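Local coordinates for putative polysaccharide biosynthesis protein with aminopeptidase-like domain (Clostridium acetobutylicum, PDB 3K9T), which binds one zinc ion per subunit and probably acts in the biosynthesis of modified polysaccharides rather than as a peptidase, at residues M193-L198 / C332-D337. Sequence-based numbering, arbitrary orientation. Where two conformers were deposited one is given.
With ZN (zinc ion), chain B.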
loop_
_atom_site.group_PDB
_atom_site.type_symbol
_atom_site.label_atom_id
_atom_site.label_comp_id
_atom_site.label_asym_id
_atom_site.label_seq_id
_atom_site.Cartn_x
_atom_site.Cartn_y
_atom_site.Cartn_z
HETATM N N MSE A 193 -0.433 -30.753 29.952
HETATM C CA MSE A 193 -1.291 -29.801 29.258
HETATM C C MSE A 193 -1.245 -30.203 27.776
HETATM O O MSE A 193 -0.191 -30.618 27.265
HETATM C CB MSE A 193 -0.826 -28.362 29.467
HETATM C CG MSE A 193 -0.937 -27.867 30.934
HETATM SE SE MSE A 193 0.081 -26.277 31.127
HETATM C CE MSE A 193 1.891 -27.066 31.127
ATOM N N CYS A 194 -2.389 -30.082 27.108
ATOM C CA CYS A 194 -2.561 -30.591 25.771
ATOM C C CYS A 194 -2.249 -29.616 24.618
ATOM O O CYS A 194 -1.351 -29.886 23.857
ATOM C CB CYS A 194 -3.973 -31.167 25.648
ATOM S SG CYS A 194 -4.198 -32.651 26.680
ATOM N N ASN A 195 -2.967 -28.505 24.479
ATOM C CA ASN A 195 -2.715 -27.581 23.382
ATOM C C ASN A 195 -1.294 -27.008 23.474
ATOM O O ASN A 195 -0.522 -26.998 22.489
ATOM C CB ASN A 195 -3.772 -26.467 23.313
ATOM C CG ASN A 195 -4.113 -26.057 21.837
ATOM O OD1 ASN A 195 -4.008 -26.870 20.925
ATOM N ND2 ASN A 195 -4.532 -24.808 21.630
ATOM N N ASP A 196 -0.920 -26.601 24.680
ATOM C CA ASP A 196 0.426 -26.099 24.959
ATOM C C ASP A 196 1.123 -27.073 25.953
ATOM O O ASP A 196 0.925 -26.919 27.152
ATOM C CB ASP A 196 0.296 -24.681 25.532
ATOM C CG ASP A 196 1.619 -24.089 25.936
ATOM O OD1 ASP A 196 2.631 -24.491 25.339
ATOM O OD2 ASP A 196 1.664 -23.239 26.862
ATOM N N ASN A 197 1.907 -28.077 25.499
ATOM C CA ASN A 197 2.222 -28.325 24.075
ATOM C C ASN A 197 2.398 -29.780 23.649
ATOM O O ASN A 197 3.364 -30.104 22.925
ATOM C CB ASN A 197 3.479 -27.551 23.615
ATOM C CG ASN A 197 3.737 -27.691 22.110
ATOM O OD1 ASN A 197 2.803 -27.714 21.300
ATOM N ND2 ASN A 197 5.013 -27.808 21.733
ATOM N N LEU A 198 1.462 -30.652 24.041
ATOM C CA LEU A 198 1.460 -32.012 23.491
ATOM C C LEU A 198 0.947 -31.974 22.051
ATOM O O LEU A 198 1.227 -32.865 21.279
ATOM C CB LEU A 198 0.617 -33.017 24.322
ATOM C CG LEU A 198 1.272 -33.353 25.647
ATOM C CD1 LEU A 198 0.442 -34.323 26.432
ATOM C CD2 LEU A 198 2.712 -33.882 25.409
ATOM N N CYS A 332 -9.940 -33.224 26.842
ATOM C CA CYS A 332 -11.216 -32.818 26.245
ATOM C C CYS A 332 -11.122 -31.490 25.511
ATOM O O CYS A 332 -12.005 -31.148 24.751
ATOM C CB CYS A 332 -12.336 -32.802 27.279
ATOM S SG CYS A 332 -13.158 -34.410 27.352
ATOM N N TYR A 333 -10.029 -30.763 25.715
ATOM C CA TYR A 333 -9.797 -29.512 24.982
ATOM C C TYR A 333 -9.223 -29.777 23.579
ATOM O O TYR A 333 -9.379 -28.953 22.675
ATOM C CB TYR A 333 -8.916 -28.544 25.809
ATOM C CG TYR A 333 -8.655 -27.216 25.156
ATOM C CD1 TYR A 333 -9.699 -26.373 24.779
ATOM C CD2 TYR A 333 -7.347 -26.808 24.868
ATOM C CE1 TYR A 333 -9.437 -25.129 24.133
ATOM C CE2 TYR A 333 -7.086 -25.584 24.251
ATOM C CZ TYR A 333 -8.133 -24.749 23.898
ATOM O OH TYR A 333 -7.874 -23.554 23.279
HETATM N N MSE A 334 -8.560 -30.918 23.420
HETATM C CA MSE A 334 -8.144 -31.409 22.115
HETATM C C MSE A 334 -9.411 -31.778 21.287
HETATM O O MSE A 334 -10.373 -32.332 21.796
HETATM C CB MSE A 334 -7.272 -32.656 22.276
HETATM C CG MSE A 334 -5.960 -32.454 23.019
HETATM SE SE MSE A 334 -4.930 -31.153 22.001
HETATM C CE MSE A 334 -5.505 -29.419 22.715
ATOM N N ASN A 335 -9.391 -31.439 20.014
ATOM C CA ASN A 335 -10.462 -31.713 19.075
ATOM C C ASN A 335 -9.869 -32.491 17.881
ATOM O O ASN A 335 -8.913 -32.031 17.275
ATOM C CB ASN A 335 -11.029 -30.380 18.609
ATOM C CG ASN A 335 -12.098 -30.540 17.605
ATOM O OD1 ASN A 335 -11.838 -30.758 16.410
ATOM N ND2 ASN A 335 -13.330 -30.432 18.065
ATOM N N LYS A 336 -10.423 -33.652 17.544
ATOM C CA LYS A 336 -9.820 -34.504 16.503
ATOM C C LYS A 336 -9.776 -33.864 15.134
ATOM O O LYS A 336 -8.787 -34.017 14.399
ATOM C CB LYS A 336 -10.491 -35.880 16.446
ATOM C CG LYS A 336 -10.084 -36.716 17.669
ATOM C CD LYS A 336 -10.673 -38.106 17.689
ATOM C CE LYS A 336 -10.109 -38.886 18.865
ATOM N NZ LYS A 336 -10.867 -40.111 19.203
ATOM N N ASP A 337 -10.824 -33.117 14.819
ATOM C CA ASP A 337 -10.943 -32.420 13.542
ATOM C C ASP A 337 -9.979 -31.271 13.468
ATOM O O ASP A 337 -9.491 -30.934 12.385
ATOM C CB ASP A 337 -12.374 -31.930 13.348
ATOM C CG ASP A 337 -13.373 -33.100 13.180
ATOM O OD1 ASP A 337 -13.030 -34.076 12.482
ATOM O OD2 ASP A 337 -14.478 -33.053 13.760
HETATM ZN ZN ZN B . 3.312 -22.561 27.632
#
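The amide of Asn195, which touches both Tyr333 and Met334, is gripped at both ends by hydrogen bonds from elsewhere in the chain: OD1 accepts from the backbone N of Gly255, and ND2 donates to Asp256 OD1. These two bonds fix the rotation of the amide, whose plane stands 87° from that of the Tyr333 ring. The ring in turn presents its edge, with Tyr333 CE2 3.6 Å from Asn195 CB, close to the ring plane, and 3.7 Å from Asn195 ND2. With CG anti to the backbone N (chi1 -178°), the edge of the Tyr333 ring comes alongside the Asn195 side chain, while Asp256 touches the ring as well.

Between the segments no hydrogen bond is found; their 209 Å² of buried surface comes from van der Waals contact, most of it around the selenomethionine Met334. Its chain bends at chi2 and again at chi3 (88°), which folds the terminal methyl back against the backbone of Asn195. Met334 CG consequently lies 3.5 Å from Cys194 CB, whereas Met334 CE is 3.5 Å from Asn195 OD1. Met334 SE is 3.8 Å from Cys194 CB. Ile23 and Phe27 also pack on Cys194.

Asp329, just before residues 332-337, joins the two parts by polar bonds, its OD1 accepting from Asn195 N and its OD2 from Asp196 N, and thus holds the backbone of the metal-binding turn. Asp196 faces the other way: its OD2 binds the zinc ion at 1.9 Å, and its OD1 is hydrogen-bonded to Tyr187 OH. A cis peptide joins Asp196 to Asn197, and His190 and His325 supply further ligands. An Asp ligand followed by a cis peptide, in the turn leading into a helix, is as in the M28-like aminopeptidases, to which this region is distantly similar, here holding a single zinc ion.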